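Local coordinates for protein DR2417 (PDB 4XWT) that probably degrades and matures RNA as a metal-dependent 5'-3' exonuclease of the bacterial RNase J family, possibly with endonuclease activity as well, at residues Thr173-Ile178 and Ser379-Gln384. Residues are numbered along the deposited sequence; the frame is centred on the assembly and turned at random.
Sequences TGDFKI and SGHASQ. With ZN (zinc ion), chain C; ZN (zinc ion), chain D; U5P (uridine-5'-monophosphate), chain H.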
loop_
_atom_site.group_PDB
_atom_site.type_symbol
_atom_site.label_atom_id
_atom_site.label_comp_id
_atom_site.label_asym_id
_atom_site.label_seq_id
_atom_site.Cartn_x
_atom_site.Cartn_y
_atom_site.Cartn_z
ATOM N N THR A 173 14.398 -19.282 -18.685
ATOM C CA THR A 173 12.998 -19.708 -18.626
ATOM C C THR A 173 12.004 -18.703 -19.175
ATOM O O THR A 173 10.868 -19.058 -19.487
ATOM C CB THR A 173 12.578 -20.034 -17.170
ATOM O OG1 THR A 173 12.631 -18.838 -16.381
ATOM C CG2 THR A 173 13.516 -21.091 -16.572
ATOM N N GLY A 174 12.433 -17.448 -19.287
ATOM C CA GLY A 174 11.513 -16.351 -19.457
ATOM C C GLY A 174 10.599 -16.314 -18.238
ATOM O O GLY A 174 10.915 -16.911 -17.204
ATOM N N ASP A 175 9.487 -15.596 -18.348
ATOM C CA ASP A 175 8.407 -15.695 -17.369
ATOM C C ASP A 175 7.696 -17.028 -17.534
ATOM O O ASP A 175 7.384 -17.408 -18.662
ATOM C CB ASP A 175 7.385 -14.567 -17.547
ATOM C CG ASP A 175 7.899 -13.209 -17.101
ATOM O OD1 ASP A 175 9.142 -12.977 -17.164
ATOM O OD2 ASP A 175 7.029 -12.386 -16.713
ATOM N N PHE A 176 7.409 -17.732 -16.442
ATOM C CA PHE A 176 6.660 -18.977 -16.572
ATOM C C PHE A 176 5.940 -19.477 -15.340
ATOM O O PHE A 176 6.307 -19.189 -14.210
ATOM C CB PHE A 176 7.583 -20.103 -17.029
ATOM C CG PHE A 176 8.375 -20.742 -15.917
ATOM C CD1 PHE A 176 9.519 -20.137 -15.430
ATOM C CD2 PHE A 176 8.002 -21.978 -15.394
ATOM C CE1 PHE A 176 10.275 -20.735 -14.436
ATOM C CE2 PHE A 176 8.757 -22.598 -14.388
ATOM C CZ PHE A 176 9.893 -21.973 -13.905
ATOM N N LYS A 177 4.918 -20.279 -15.614
ATOM C CA LYS A 177 4.414 -21.276 -14.688
ATOM C C LYS A 177 4.388 -22.589 -15.439
ATOM O O LYS A 177 4.570 -22.623 -16.655
ATOM C CB LYS A 177 3.012 -20.923 -14.198
ATOM C CG LYS A 177 2.054 -20.781 -15.358
ATOM C CD LYS A 177 0.714 -20.162 -14.976
ATOM C CE LYS A 177 -0.097 -21.076 -14.065
ATOM N NZ LYS A 177 -1.527 -20.679 -14.077
ATOM N N ILE A 178 4.144 -23.674 -14.725
ATOM C CA ILE A 178 3.933 -24.944 -15.396
ATOM C C ILE A 178 2.462 -25.285 -15.286
ATOM O O ILE A 178 2.043 -25.936 -14.331
ATOM C CB ILE A 178 4.778 -26.078 -14.801
ATOM C CG1 ILE A 178 6.258 -25.689 -14.788
ATOM C CG2 ILE A 178 4.564 -27.369 -15.603
ATOM C CD1 ILE A 178 7.178 -26.797 -14.294
ATOM N N SER A 379 -1.925 -16.885 -10.439
ATOM C CA SER A 379 -0.767 -16.118 -10.847
ATOM C C SER A 379 -0.176 -16.690 -12.156
ATOM O O SER A 379 -0.398 -17.876 -12.508
ATOM C CB SER A 379 0.272 -16.130 -9.726
ATOM O OG SER A 379 1.567 -15.827 -10.207
ATOM N N GLY A 380 0.567 -15.847 -12.866
ATOM C CA GLY A 380 1.225 -16.265 -14.090
ATOM C C GLY A 380 2.581 -16.895 -13.848
ATOM O O GLY A 380 3.245 -17.293 -14.797
ATOM N N HIS A 381 2.967 -17.029 -12.584
ATOM C CA HIS A 381 4.325 -17.418 -12.245
ATOM C C HIS A 381 4.393 -18.691 -11.424
ATOM O O HIS A 381 3.562 -18.941 -10.547
ATOM C CB HIS A 381 5.026 -16.280 -11.494
ATOM C CG HIS A 381 5.153 -15.028 -12.300
ATOM N ND1 HIS A 381 6.283 -14.723 -13.038
ATOM C CD2 HIS A 381 4.289 -14.009 -12.514
ATOM C CE1 HIS A 381 6.111 -13.569 -13.652
ATOM N NE2 HIS A 381 4.906 -13.108 -13.346
ATOM N N ALA A 382 5.411 -19.484 -11.733
ATOM C CA ALA A 382 5.743 -20.692 -11.010
ATOM C C ALA A 382 5.977 -20.493 -9.507
ATOM O O ALA A 382 6.724 -19.599 -9.087
ATOM C CB ALA A 382 6.974 -21.327 -11.652
ATOM N N SER A 383 5.314 -21.335 -8.715
ATOM C CA SER A 383 5.584 -21.460 -7.288
ATOM C C SER A 383 6.705 -22.471 -7.078
ATOM O O SER A 383 7.216 -23.016 -8.035
ATOM C CB SER A 383 4.318 -21.882 -6.532
ATOM O OG SER A 383 3.277 -20.931 -6.723
ATOM N N GLN A 384 7.073 -22.737 -5.828
ATOM C CA GLN A 384 8.289 -23.504 -5.555
ATOM C C GLN A 384 8.361 -24.876 -6.223
ATOM O O GLN A 384 9.440 -25.277 -6.653
ATOM C CB GLN A 384 8.479 -23.677 -4.050
ATOM C CG GLN A 384 8.915 -22.399 -3.368
ATOM C CD GLN A 384 8.862 -22.490 -1.854
ATOM O OE1 GLN A 384 8.471 -23.518 -1.294
ATOM N NE2 GLN A 384 9.243 -21.401 -1.181
HETATM ZN ZN ZN C . 5.031 -11.658 -17.846
HETATM ZN ZN ZN D . 7.606 -10.278 -16.356
HETATM N N1 U5P H . 1.688 -8.289 -12.969
HETATM C C2 U5P H . 1.790 -7.123 -13.753
HETATM N N3 U5P H . 1.210 -7.067 -14.956
HETATM C C4 U5P H . 0.534 -8.113 -15.437
HETATM C C5 U5P H . 0.420 -9.278 -14.695
HETATM C C6 U5P H . 1.016 -9.341 -13.444
HETATM O O2 U5P H . 2.420 -6.133 -13.326
HETATM O O4 U5P H . 0.002 -8.036 -16.558
HETATM C "C1'" U5P H . 2.330 -8.349 -11.653
HETATM C "C2'" U5P H . 1.375 -8.857 -10.583
HETATM O "O2'" U5P H . 0.931 -7.786 -9.747
HETATM C "C3'" U5P H . 2.183 -9.855 -9.785
HETATM C "C4'" U5P H . 3.262 -10.312 -10.738
HETATM O "O3'" U5P H . 2.822 -9.207 -8.687
HETATM O "O4'" U5P H . 3.420 -9.270 -11.700
HETATM C "C5'" U5P H . 2.821 -11.581 -11.440
HETATM O "O5'" U5P H . 1.455 -11.465 -11.832
HETATM P P U5P H . 0.724 -12.684 -12.576
HETATM O O1P U5P H . 0.921 -13.762 -11.559
HETATM O O2P U5P H . -0.704 -12.252 -12.801
HETATM O O3P U5P H . 1.479 -12.836 -13.871
HETATM O O HOH W 1 -2.274 -18.360 -14.734
#
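The backbone N of Ala382 donates to Phe176 O at 2.7 Å, and this bond ties together two loops whose touching parts run nearly at right angles. The same oxygen also receives a CA-H...O contact from His381. Close by, the methyl of Ala382 sits over one face of the Phe176 ring, with CB 3.9 Å from the centroid in a CH-pi contact; helix 384-394 adds Ile390 to the surroundings of this ring.

Lys177 illustrates how a long side chain can follow a neighbouring backbone. Its CG stands between the backbone N and the carbonyl carbon (chi1 58°), which sends the chain along residues 379-382. CB lies 3.7 Å from Ala382 N and about as far from Gly380 O, which CG meets next. CD has moved on to Ser379 O, at 3.5 Å, and CE passes the same carbonyl. After a bend at chi3, NZ makes a weak hydrogen bond to Ser379 O, and a water bridges the two; NZ also forms a salt bridge with Asp179.

Toward the metals, Asp175 OD2 bridges both zinc ions, 2.2 Å from the zinc of chain D and 2.4 Å from that of chain C, and approaches His381 CE1 obliquely at 3.4 Å. His381 ND1 is held by Asp209, while CD2 and NE2 lie against UMP C5'. The hydroxyl of Ser379 accepts from the backbone N of His381, forming an ST turn. Ser379 OG also donates to UMP O1P at 2.6 Å, and Gly380 N reaches that phosphate oxygen in a very short hydrogen bond. Completed by His84, His86, Asp88, His89, His153 and His403, this is the dinuclear zinc centre of the metallo-beta-lactamase fold, joined here to the phosphate-binding loop that carries the predicted proton acceptor, His381, of RNase J.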